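Local coordinates for protein translation initiation factor eIF2B subunit gamma (PDB 5B04) that serves as a component of eIF2B, the complex that catalyses exchange of GDP for GTP on the gamma subunit of translation initiation factor eIF2, at residues 197-202 with 226-231; 168-173 with 313-318; 376-381 with 393-398; 337-342 with 359-364. The protein carries 3 engineered substitutions. One frame throughout, in Å; residues are numbered along the deposited sequence.

Contact 1. Residues 197-202 with 226-231; sequences GIEEKT and WKHPRV
Glu199 reaches across to His228 with a chain that is extended beyond CG, while its own strand runs beside that of Val231. Its CB faces the 226-231 segment, 3.9 Å from Arg230 O. CG stands anti to the backbone N (chi1 -178°) and comes closer to the same carbonyl, 3.4 Å from Arg230 O. At the tip, OE1 lies in the plane of the imidazole, at its edge, and accepts a weak, bent bond from His228 ND1 (2.8 Å, 145° at the hydrogen). The carboxylate plane is turned 66° from the ring. Within its own segment, OE1 also accepts a weak hydrogen bond, part of a salt bridge, from Lys201 NZ at 3.4 Å, and OE2 turns toward Thr202 OG1, at a spacing too short to be trusted. The nearby Lys201 ammonium would probably favour the ionised form of this buried carboxylate. Farther back, Val231 CG1 rests 4.0 Å from Gly197 C, and Leu206 of strand 204-207 touches both Glu199 and Val231. Arg230 sends its guanidinium to Glu213 of the epsilon subunit. The pairing is that of antiparallel strands 196-199 and 230-245 in the nucleotidyltransferase-like domain, whose sheet here runs on into epsilon.

Contact 2. Residues 168-173 with 313-318; sequences PSALAV and IAKDGI
Two parallel strands of the central mixed sheet in the nucleotidyltransferase-like domain meet here, with Ala170, Leu171, Ala172 and Val173 abreast of Lys315, Asp316, Gly317 and Ile318. Their axes cross at -21°, 4.8 Å apart. The backbone bonds alternate as in any parallel pair: Asp316 N gives to Ala170 O, Ala172 N to Asp316 O (3.0 Å), and Ile318 N to Ala172 O. Before the strands begin, Ser169 N donates to Ala314 O at 2.8 Å. Ser169 OG, anti to the carbonyl carbon (chi1 -56°), in turn receives a weak bond from Ala314 N and lies beside Ile313 CG1. On one face, Ala170 CB lies 3.5 Å from Lys315 CG; the lysine chain bends beyond CD, and its NZ donates to Leu266 O. On the other face, Leu171 CD1 reaches over to Asp316 CB (3.8 Å) and Ile318 CG2, while Val173 and Ile318 lie side by side with their CG2 atoms 3.6 Å apart. The buried Asp316 carboxylate is paired in a salt bridge with Lys162 of helix 156-166. That helix packs on Leu171 and Val173, and strand 230-245 runs antiparallel along strand 170-176.

Contact 3. Residues 376-381 with 393-398; sequences KSIIGK and NSILMD
Ser377 OG accepts the backbone N-H of Ser394 in a nearly straight bond of 2.8 Å, and just beyond it Ile378 N donates to Ser394 O at 3.1 Å, in the plane of that carbonyl. These bonds join successive coils of the left-handed beta-helix domain, in which Ser377 and Ser394, and Ile378 and Ile395, are equivalent positions 17 residues apart, and the two segments run within 3° of parallel. The serine link recurs one coil on, where Ser394 OG takes the N-H of Cys411. With chi1 at -73°, Ser377 OG lies anti to its carbonyl carbon, which brings it to the N-H of Ser394. Leu396 N also bonds Ile378 O, although the modelled distance is too short to be trusted. Packing follows the same register. Ile379 and Leu396 point the same way, side by side, CG1 of the isoleucine 3.8 Å from CD1 of the leucine, and both touch Ile385. On the opposite face, Ile378 and Ile395 meet more loosely, CG2 to CG2 at 4.3 Å, and both are covered by Ile336 of helix 332-338. At the start of the segments, Lys376 and Asn393 both have positive phi and lie alongside each other. At the far end, Lys381 NZ is 5.0 Å from Asp398 OD1, while the base of the lysine chain is nearer, its CB 3.8 Å from the same oxygen.

Contact 4. Residues 337-342 with 359-364; sequences AKLTPE and DCMVNE
Met361 pushes its thioether toward the loop that follows helix 332-338, where Thr340, Glu342 and Leu339 receive it. Its chain runs straight to SD (chi2 179°) before a bend at chi3 places the methyl CE toward the carboxylate of Glu342. The two side chains cross at about a right angle. CE is modelled 2.9 Å from Glu342 OE2, too near to be read closely at this resolution, and SD stands 3.9 Å from that oxygen. The sulphur also faces Leu339 CD2 and Thr340 OG1, each at 4.4 Å. This is where the first turns of the left-handed beta-helix meet the connection from the nucleotidyltransferase-like domain: the 359-364 loop joins strand 356-358 to strand 367-368, and the backbone of Met361 probably bonds that of Ile379 in the following coil. Thr340 approaches a different part of the same loop, its CG2 lying 3.9 Å from Asp359 O. Outside the two segments, Met361 also rests on Asn69 and Ile378, while Leu339 packs on Ile67.

Overall arrangement
From the N terminus, segment 168-173 opens the longest loop, which contact 2 closes 140 residues later at 313-318. Contact 1 is nested inside it, and both belong to one mixed sheet, where strands 170-176 and 230-245 are neighbours; their centres lie about 14 Å apart. Past strand 315-319 and helix 332-338 the chain enters the beta-helix. Contact 4 closes a short loop between the end of that helix and the 359-364 loop, and contact 3 then closes one coil, in series rather than nested. Contacts 3 and 4 touch, on adjoining coils, with centres about 9 Å apart. Contact 1 and contact 3 have centres about 46 Å apart, on opposite sides of the chain's centre.

Contact 1. Residues 197-202 with 226-231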
loop_
_atom_site.group_PDB
_atom_site.type_symbol
_atom_site.label_atom_id
_atom_site.label_comp_id
_atom_site.label_asym_id
_atom_site.label_seq_id
_atom_site.Cartn_x
_atom_site.Cartn_y
_atom_site.Cartn_z
ATOM N N GLY E 197 -46.199 8.622 36.684
ATOM C CA GLY E 197 -45.931 7.724 35.577
ATOM C C GLY E 197 -45.196 8.422 34.448
ATOM O O GLY E 197 -45.768 9.261 33.754
ATOM N N ILE E 198 -43.925 8.080 34.265
ATOM C CA ILE E 198 -43.107 8.705 33.230
ATOM C C ILE E 198 -42.636 7.689 32.197
ATOM O O ILE E 198 -42.568 6.492 32.478
ATOM C CB ILE E 198 -41.878 9.416 33.835
ATOM C CG1 ILE E 198 -41.067 8.451 34.704
ATOM C CG2 ILE E 198 -42.313 10.624 34.646
ATOM C CD1 ILE E 198 -39.797 7.944 34.048
ATOM N N GLU E 199 -42.306 8.169 31.001
ATOM C CA GLU E 199 -41.896 7.271 29.930
ATOM C C GLU E 199 -40.463 7.475 29.449
ATOM O O GLU E 199 -40.192 8.295 28.572
ATOM C CB GLU E 199 -42.832 7.396 28.727
ATOM C CG GLU E 199 -42.467 6.430 27.606
ATOM C CD GLU E 199 -43.006 6.853 26.260
ATOM O OE1 GLU E 199 -43.685 6.033 25.611
ATOM O OE2 GLU E 199 -42.750 8.003 25.848
ATOM N N GLU E 200 -39.549 6.731 30.056
ATOM C CA GLU E 200 -38.315 6.335 29.401
ATOM C C GLU E 200 -38.780 5.371 28.316
ATOM O O GLU E 200 -39.516 4.441 28.639
ATOM C CB GLU E 200 -37.378 5.659 30.398
ATOM C CG GLU E 200 -38.151 4.769 31.378
ATOM C CD GLU E 200 -37.313 4.230 32.517
ATOM O OE1 GLU E 200 -36.084 4.445 32.517
ATOM O OE2 GLU E 200 -37.894 3.586 33.416
ATOM N N LYS E 201 -38.416 5.533 27.043
ATOM C CA LYS E 201 -37.434 6.443 26.442
ATOM C C LYS E 201 -37.548 7.956 26.651
ATOM O O LYS E 201 -36.597 8.611 27.078
ATOM C CB LYS E 201 -37.479 6.194 24.934
ATOM C CG LYS E 201 -38.849 5.649 24.515
ATOM C CD LYS E 201 -39.099 5.655 23.020
ATOM C CE LYS E 201 -40.543 5.255 22.723
ATOM N NZ LYS E 201 -41.518 6.335 23.059
ATOM N N THR E 202 -38.709 8.503 26.308
ATOM C CA THR E 202 -38.860 9.935 26.062
ATOM C C THR E 202 -38.775 10.832 27.296
ATOM O O THR E 202 -38.771 12.058 27.168
ATOM C CB THR E 202 -40.203 10.214 25.365
ATOM O OG1 THR E 202 -41.281 9.819 26.223
ATOM C CG2 THR E 202 -40.291 9.433 24.065
ATOM N N TRP E 226 -51.875 2.817 23.857
ATOM C CA TRP E 226 -51.583 2.368 22.499
ATOM C C TRP E 226 -50.427 3.200 21.971
ATOM O O TRP E 226 -49.500 2.687 21.346
ATOM C CB TRP E 226 -52.812 2.484 21.601
ATOM C CG TRP E 226 -53.831 1.446 21.916
ATOM C CD1 TRP E 226 -55.080 1.647 22.424
ATOM C CD2 TRP E 226 -53.677 0.030 21.772
ATOM N NE1 TRP E 226 -55.720 0.442 22.593
ATOM C CE2 TRP E 226 -54.879 -0.566 22.200
ATOM C CE3 TRP E 226 -52.642 -0.791 21.313
ATOM C CZ2 TRP E 226 -55.074 -1.945 22.186
ATOM C CZ3 TRP E 226 -52.836 -2.158 21.300
ATOM C CH2 TRP E 226 -54.042 -2.722 21.733
ATOM N N LYS E 227 -50.497 4.497 22.243
ATOM C CA LYS E 227 -49.329 5.358 22.185
ATOM C C LYS E 227 -48.564 4.979 23.443
ATOM O O LYS E 227 -49.147 4.372 24.325
ATOM C CB LYS E 227 -49.701 6.851 22.177
ATOM C CG LYS E 227 -50.383 7.417 20.908
ATOM C CD LYS E 227 -51.229 6.412 20.131
ATOM C CE LYS E 227 -52.004 7.067 19.004
ATOM N NZ LYS E 227 -52.627 6.047 18.115
ATOM N N HIS E 228 -47.279 5.301 23.537
ATOM C CA HIS E 228 -46.533 5.062 24.778
ATOM C C HIS E 228 -46.809 3.703 25.437
ATOM O O HIS E 228 -47.345 3.659 26.544
ATOM C CB HIS E 228 -46.857 6.160 25.795
ATOM C CG HIS E 228 -46.698 7.550 25.264
ATOM N ND1 HIS E 228 -45.478 8.072 24.895
ATOM C CD2 HIS E 228 -47.608 8.529 25.045
ATOM C CE1 HIS E 228 -45.642 9.312 24.470
ATOM N NE2 HIS E 228 -46.926 9.613 24.551
ATOM N N PRO E 229 -46.460 2.596 24.764
ATOM C CA PRO E 229 -46.830 1.267 25.273
ATOM C C PRO E 229 -46.205 0.925 26.622
ATOM O O PRO E 229 -46.666 0.000 27.292
ATOM C CB PRO E 229 -46.306 0.318 24.192
ATOM C CG PRO E 229 -45.222 1.076 23.512
ATOM C CD PRO E 229 -45.655 2.510 23.532
ATOM N N ARG E 230 -45.170 1.662 27.012
ATOM C CA ARG E 230 -44.464 1.389 28.257
ATOM C C ARG E 230 -44.466 2.599 29.185
ATOM O O ARG E 230 -43.986 3.672 28.820
ATOM C CB ARG E 230 -43.030 0.956 27.964
ATOM C CG ARG E 230 -42.923 -0.194 26.977
ATOM C CD ARG E 230 -41.481 -0.620 26.794
ATOM N NE ARG E 230 -40.837 -0.885 28.076
ATOM C CZ ARG E 230 -39.580 -1.295 28.210
ATOM N NH1 ARG E 230 -38.825 -1.490 27.139
ATOM N NH2 ARG E 230 -39.080 -1.509 29.419
ATOM N N VAL E 231 -45.013 2.418 30.384
ATOM C CA VAL E 231 -45.060 3.484 31.380
ATOM C C VAL E 231 -44.501 3.006 32.718
ATOM O O VAL E 231 -44.887 1.951 33.217
ATOM C CB VAL E 231 -46.499 4.001 31.598
ATOM C CG1 VAL E 231 -46.486 5.252 32.464
ATOM C CG2 VAL E 231 -47.182 4.276 30.268
#

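Contact 2. Residues 168-173 with 313-318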
loop_
_atom_site.group_PDB
_atom_site.type_symbol
_atom_site.label_atom_id
_atom_site.label_comp_id
_atom_site.label_asym_id
_atom_site.label_seq_id
_atom_site.Cartn_x
_atom_site.Cartn_y
_atom_site.Cartn_z
ATOM N N PRO E 168 -39.639 21.221 25.686
ATOM C CA PRO E 168 -40.999 20.838 26.067
ATOM C C PRO E 168 -41.839 22.044 26.455
ATOM O O PRO E 168 -41.299 23.134 26.648
ATOM C CB PRO E 168 -40.767 19.930 27.270
ATOM C CG PRO E 168 -39.577 20.543 27.938
ATOM C CD PRO E 168 -38.723 21.154 26.841
ATOM N N SER E 169 -43.148 21.851 26.569
ATOM C CA SER E 169 -44.027 22.911 27.038
ATOM C C SER E 169 -43.754 23.187 28.510
ATOM O O SER E 169 -43.914 24.311 28.984
ATOM C CB SER E 169 -45.491 22.535 26.822
ATOM O OG SER E 169 -45.735 22.239 25.459
ATOM N N ALA E 170 -43.329 22.148 29.223
ATOM C CA ALA E 170 -43.009 22.263 30.639
ATOM C C ALA E 170 -42.099 21.128 31.098
ATOM O O ALA E 170 -42.206 20.000 30.620
ATOM C CB ALA E 170 -44.278 22.282 31.468
ATOM N N LEU E 171 -41.206 21.439 32.030
ATOM C CA LEU E 171 -40.343 20.433 32.634
ATOM C C LEU E 171 -40.455 20.486 34.152
ATOM O O LEU E 171 -40.208 21.525 34.766
ATOM C CB LEU E 171 -38.890 20.635 32.204
ATOM C CG LEU E 171 -37.856 19.762 32.919
ATOM C CD1 LEU E 171 -37.962 18.311 32.476
ATOM C CD2 LEU E 171 -36.457 20.295 32.686
ATOM N N ALA E 172 -40.832 19.363 34.753
ATOM C CA ALA E 172 -40.994 19.292 36.200
ATOM C C ALA E 172 -39.983 18.340 36.823
ATOM O O ALA E 172 -39.767 17.235 36.326
ATOM C CB ALA E 172 -42.405 18.866 36.551
ATOM N N VAL E 173 -39.369 18.774 37.917
ATOM C CA VAL E 173 -38.381 17.961 38.609
ATOM C C VAL E 173 -39.027 17.125 39.708
ATOM O O VAL E 173 -39.830 17.627 40.494
ATOM C CB VAL E 173 -37.266 18.831 39.221
ATOM C CG1 VAL E 173 -36.224 17.963 39.908
ATOM C CG2 VAL E 173 -36.620 19.692 38.148
ATOM N N ILE E 313 -47.962 19.484 22.009
ATOM C CA ILE E 313 -47.591 19.785 23.391
ATOM C C ILE E 313 -46.847 18.605 24.025
ATOM O O ILE E 313 -47.016 17.463 23.603
ATOM C CB ILE E 313 -48.850 20.144 24.224
ATOM C CG1 ILE E 313 -48.474 20.736 25.585
ATOM C CG2 ILE E 313 -49.759 18.934 24.382
ATOM C CD1 ILE E 313 -49.624 21.416 26.291
ATOM N N ALA E 314 -46.002 18.885 25.015
ATOM C CA ALA E 314 -45.217 17.838 25.665
ATOM C C ALA E 314 -44.687 18.278 27.024
ATOM O O ALA E 314 -44.343 19.444 27.222
ATOM C CB ALA E 314 -44.060 17.413 24.769
ATOM N N LYS E 315 -44.617 17.334 27.957
ATOM C CA LYS E 315 -44.069 17.611 29.278
ATOM C C LYS E 315 -43.190 16.489 29.787
ATOM O O LYS E 315 -43.547 15.313 29.709
ATOM C CB LYS E 315 -45.187 17.877 30.268
ATOM C CG LYS E 315 -45.666 19.290 30.200
ATOM C CD LYS E 315 -47.040 19.387 30.746
ATOM C CE LYS E 315 -47.066 18.981 32.191
ATOM N NZ LYS E 315 -47.821 20.015 32.910
ATOM N N ASP E 316 -42.034 16.868 30.315
ATOM C CA ASP E 316 -41.043 15.901 30.752
ATOM C C ASP E 316 -40.794 15.987 32.249
ATOM O O ASP E 316 -40.873 17.061 32.847
ATOM C CB ASP E 316 -39.729 16.111 29.997
ATOM C CG ASP E 316 -39.836 15.749 28.529
ATOM O OD1 ASP E 316 -40.944 15.859 27.963
ATOM O OD2 ASP E 316 -38.810 15.355 27.939
ATOM N N GLY E 317 -40.497 14.841 32.847
ATOM C CA GLY E 317 -40.096 14.789 34.235
ATOM C C GLY E 317 -38.621 14.464 34.320
ATOM O O GLY E 317 -38.070 13.808 33.435
ATOM N N ILE E 318 -37.973 14.936 35.376
ATOM C CA ILE E 318 -36.579 14.600 35.618
ATOM C C ILE E 318 -36.393 14.228 37.084
ATOM O O ILE E 318 -36.813 14.956 37.984
ATOM C CB ILE E 318 -35.633 15.757 35.226
ATOM C CG1 ILE E 318 -34.200 15.459 35.674
ATOM C CG2 ILE E 318 -36.117 17.073 35.801
ATOM C CD1 ILE E 318 -33.218 16.563 35.344
#

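Contact 3. Residues 376-381 with 393-398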
loop_
_atom_site.group_PDB
_atom_site.type_symbol
_atom_site.label_atom_id
_atom_site.label_comp_id
_atom_site.label_asym_id
_atom_site.label_seq_id
_atom_site.Cartn_x
_atom_site.Cartn_y
_atom_site.Cartn_z
ATOM N N LYS E 376 -26.757 17.693 68.964
ATOM C CA LYS E 376 -27.495 17.523 67.713
ATOM C C LYS E 376 -28.637 18.529 67.565
ATOM O O LYS E 376 -29.796 18.137 67.469
ATOM C CB LYS E 376 -28.055 16.099 67.617
ATOM C CG LYS E 376 -27.001 15.005 67.538
ATOM C CD LYS E 376 -27.615 13.632 67.779
ATOM C CE LYS E 376 -26.622 12.518 67.482
ATOM N NZ LYS E 376 -26.997 11.240 68.152
ATOM N N SER E 377 -28.317 19.820 67.545
ATOM C CA SER E 377 -29.362 20.840 67.492
ATOM C C SER E 377 -28.931 22.154 66.838
ATOM O O SER E 377 -27.818 22.631 67.042
ATOM C CB SER E 377 -29.879 21.126 68.903
ATOM O OG SER E 377 -30.671 20.052 69.379
ATOM N N ILE E 378 -29.839 22.743 66.065
ATOM C CA ILE E 378 -29.572 24.010 65.393
ATOM C C ILE E 378 -30.145 25.172 66.202
ATOM O O ILE E 378 -31.337 25.195 66.511
ATOM C CB ILE E 378 -30.153 24.034 63.960
ATOM C CG1 ILE E 378 -29.277 23.218 63.003
ATOM C CG2 ILE E 378 -30.263 25.463 63.450
ATOM C CD1 ILE E 378 -29.426 21.712 63.128
ATOM N N ILE E 379 -29.290 26.130 66.547
ATOM C CA ILE E 379 -29.698 27.266 67.366
ATOM C C ILE E 379 -29.576 28.583 66.602
ATOM O O ILE E 379 -28.552 28.858 65.977
ATOM C CB ILE E 379 -28.865 27.350 68.659
ATOM C CG1 ILE E 379 -28.918 26.018 69.410
ATOM C CG2 ILE E 379 -29.355 28.487 69.543
ATOM C CD1 ILE E 379 -28.235 26.045 70.760
ATOM N N GLY E 380 -30.629 29.395 66.666
ATOM C CA GLY E 380 -30.685 30.649 65.937
ATOM C C GLY E 380 -29.773 31.741 66.464
ATOM O O GLY E 380 -28.776 31.469 67.132
ATOM N N LYS E 381 -30.131 32.987 66.165
ATOM C CA LYS E 381 -29.271 34.128 66.454
ATOM C C LYS E 381 -29.635 34.817 67.772
ATOM O O LYS E 381 -30.806 34.881 68.143
ATOM C CB LYS E 381 -29.334 35.127 65.296
ATOM C CG LYS E 381 -27.994 35.752 64.939
ATOM C CD LYS E 381 -28.000 36.401 63.563
ATOM C CE LYS E 381 -29.369 36.946 63.192
ATOM N NZ LYS E 381 -29.440 37.297 61.747
ATOM N N ASN E 393 -31.740 16.949 69.442
ATOM C CA ASN E 393 -32.510 16.823 68.201
ATOM C C ASN E 393 -33.507 17.956 67.996
ATOM O O ASN E 393 -34.594 17.749 67.458
ATOM C CB ASN E 393 -33.242 15.480 68.155
ATOM C CG ASN E 393 -32.420 14.395 67.487
ATOM O OD1 ASN E 393 -31.371 14.666 66.905
ATOM N ND2 ASN E 393 -32.901 13.160 67.558
ATOM N N SER E 394 -33.126 19.156 68.416
ATOM C CA SER E 394 -34.035 20.289 68.367
ATOM C C SER E 394 -33.562 21.381 67.420
ATOM O O SER E 394 -32.415 21.389 66.981
ATOM C CB SER E 394 -34.232 20.868 69.768
ATOM O OG SER E 394 -34.928 19.956 70.598
ATOM N N ILE E 395 -34.451 22.291 67.085
ATOM C CA ILE E 395 -34.078 23.431 66.296
ATOM C C ILE E 395 -34.523 24.695 66.984
ATOM O O ILE E 395 -35.665 24.818 67.365
ATOM C CB ILE E 395 -34.749 23.370 64.940
ATOM C CG1 ILE E 395 -34.281 22.147 64.191
ATOM C CG2 ILE E 395 -34.401 24.588 64.134
ATOM C CD1 ILE E 395 -35.384 21.523 63.392
ATOM N N LEU E 396 -33.625 25.650 67.118
ATOM C CA LEU E 396 -33.978 26.895 67.753
ATOM C C LEU E 396 -33.751 28.064 66.846
ATOM O O LEU E 396 -32.670 28.267 66.341
ATOM C CB LEU E 396 -33.155 27.087 69.002
ATOM C CG LEU E 396 -33.276 26.005 70.050
ATOM C CD1 LEU E 396 -32.322 26.332 71.167
ATOM C CD2 LEU E 396 -34.697 25.974 70.563
ATOM N N MET E 397 -34.773 28.876 66.702
ATOM C CA MET E 397 -34.742 29.996 65.809
ATOM C C MET E 397 -34.085 31.173 66.481
ATOM O O MET E 397 -33.407 31.012 67.468
ATOM C CB MET E 397 -36.144 30.345 65.395
ATOM C CG MET E 397 -36.967 29.126 65.098
ATOM S SD MET E 397 -37.765 29.353 63.522
ATOM C CE MET E 397 -39.266 28.441 63.760
ATOM N N ASP E 398 -34.214 32.345 65.887
ATOM C CA ASP E 398 -33.557 33.531 66.389
ATOM C C ASP E 398 -34.067 33.998 67.729
ATOM O O ASP E 398 -35.246 33.903 68.021
ATOM C CB ASP E 398 -33.746 34.665 65.402
ATOM C CG ASP E 398 -33.611 34.222 63.998
ATOM O OD1 ASP E 398 -32.501 33.829 63.629
ATOM O OD2 ASP E 398 -34.610 34.266 63.268
#

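Contact 4. Residues 337-342 with 359-364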
loop_
_atom_site.group_PDB
_atom_site.type_symbol
_atom_site.label_atom_id
_atom_site.label_comp_id
_atom_site.label_asym_id
_atom_site.label_seq_id
_atom_site.Cartn_x
_atom_site.Cartn_y
_atom_site.Cartn_z
ATOM N N ALA E 337 -31.664 19.057 59.539
ATOM C CA ALA E 337 -30.718 18.038 59.971
ATOM C C ALA E 337 -29.879 17.553 58.795
ATOM O O ALA E 337 -28.697 17.244 58.946
ATOM C CB ALA E 337 -31.451 16.873 60.619
ATOM N N LYS E 338 -30.499 17.502 57.620
ATOM C CA LYS E 338 -29.841 17.004 56.417
ATOM C C LYS E 338 -28.775 17.976 55.917
ATOM O O LYS E 338 -27.916 17.610 55.115
ATOM C CB LYS E 338 -30.878 16.744 55.318
ATOM C CG LYS E 338 -30.367 15.939 54.134
ATOM C CD LYS E 338 -29.973 14.530 54.548
ATOM C CE LYS E 338 -29.346 13.768 53.390
ATOM N NZ LYS E 338 -30.269 13.655 52.227
ATOM N N LEU E 339 -28.818 19.212 56.405
ATOM C CA LEU E 339 -27.980 20.261 55.844
ATOM C C LEU E 339 -26.656 20.404 56.596
ATOM O O LEU E 339 -25.873 21.315 56.330
ATOM C CB LEU E 339 -28.758 21.588 55.819
ATOM C CG LEU E 339 -28.109 22.899 55.367
ATOM C CD1 LEU E 339 -29.090 23.699 54.550
ATOM C CD2 LEU E 339 -27.639 23.712 56.557
ATOM N N THR E 340 -26.324 19.471 57.476
ATOM C CA THR E 340 -25.018 19.604 58.119
ATOM C C THR E 340 -23.880 18.757 57.485
ATOM O O THR E 340 -23.408 17.790 58.093
ATOM C CB THR E 340 -25.125 19.282 59.645
ATOM O OG1 THR E 340 -26.276 19.934 60.199
ATOM C CG2 THR E 340 -23.886 19.762 60.397
ATOM N N PRO E 341 -23.492 19.075 56.221
ATOM C CA PRO E 341 -22.177 18.952 55.569
ATOM C C PRO E 341 -21.088 19.936 56.050
ATOM O O PRO E 341 -20.380 20.472 55.201
ATOM C CB PRO E 341 -22.498 19.275 54.080
ATOM C CG PRO E 341 -24.024 19.284 53.965
ATOM C CD PRO E 341 -24.521 18.683 55.238
ATOM N N GLU E 342 -20.927 20.169 57.350
ATOM C CA GLU E 342 -19.876 21.088 57.817
ATOM C C GLU E 342 -19.035 20.485 58.938
ATOM O O GLU E 342 -19.496 19.604 59.668
ATOM C CB GLU E 342 -20.480 22.420 58.273
ATOM C CG GLU E 342 -21.278 23.144 57.198
ATOM C CD GLU E 342 -22.736 22.720 57.175
ATOM O OE1 GLU E 342 -23.199 22.198 56.139
ATOM O OE2 GLU E 342 -23.419 22.906 58.204
ATOM N N ASP E 359 -20.810 19.451 66.881
ATOM C CA ASP E 359 -21.401 18.716 65.759
ATOM C C ASP E 359 -22.654 19.413 65.199
ATOM O O ASP E 359 -23.165 19.041 64.141
ATOM C CB ASP E 359 -21.702 17.268 66.194
ATOM C CG ASP E 359 -22.603 16.526 65.229
ATOM O OD1 ASP E 359 -22.079 15.877 64.299
ATOM O OD2 ASP E 359 -23.838 16.580 65.410
ATOM N N CYS E 360 -23.118 20.454 65.884
ATOM C CA CYS E 360 -24.343 21.138 65.483
ATOM C C CYS E 360 -24.162 22.654 65.382
ATOM O O CYS E 360 -23.115 23.185 65.743
ATOM C CB CYS E 360 -25.466 20.804 66.461
ATOM S SG CYS E 360 -25.042 21.016 68.205
ATOM N N MET E 361 -25.175 23.343 64.894
ATOM C CA MET E 361 -25.024 24.734 64.564
ATOM C C MET E 361 -25.714 25.657 65.525
ATOM O O MET E 361 -26.851 25.459 65.885
ATOM C CB MET E 361 -25.559 25.003 63.172
ATOM C CG MET E 361 -25.461 23.838 62.225
ATOM S SD MET E 361 -26.143 24.314 60.651
ATOM C CE MET E 361 -24.668 24.936 59.896
ATOM N N VAL E 362 -24.987 26.670 65.946
ATOM C CA VAL E 362 -25.501 27.692 66.813
ATOM C C VAL E 362 -25.095 29.022 66.226
ATOM O O VAL E 362 -23.968 29.180 65.808
ATOM C CB VAL E 362 -24.842 27.555 68.166
ATOM C CG1 VAL E 362 -23.345 27.489 67.974
ATOM C CG2 VAL E 362 -25.226 28.705 69.060
ATOM N N ASN E 363 -25.998 29.986 66.199
ATOM C CA ASN E 363 -25.710 31.242 65.522
ATOM C C ASN E 363 -25.056 32.314 66.343
ATOM O O ASN E 363 -24.555 32.053 67.411
ATOM C CB ASN E 363 -26.928 31.811 64.825
ATOM C CG ASN E 363 -26.599 32.323 63.450
ATOM O OD1 ASN E 363 -25.450 32.344 63.049
ATOM N ND2 ASN E 363 -27.608 32.733 62.723
ATOM N N GLU E 364 -25.021 33.513 65.783
ATOM C CA GLU E 364 -24.404 34.677 66.400
ATOM C C GLU E 364 -25.133 35.328 67.565
ATOM O O GLU E 364 -26.344 35.233 67.706
ATOM C CB GLU E 364 -24.144 35.723 65.340
ATOM C CG GLU E 364 -23.480 35.161 64.105
ATOM C CD GLU E 364 -23.569 36.103 62.933
ATOM O OE1 GLU E 364 -23.894 37.285 63.146
ATOM O OE2 GLU E 364 -23.320 35.655 61.798
#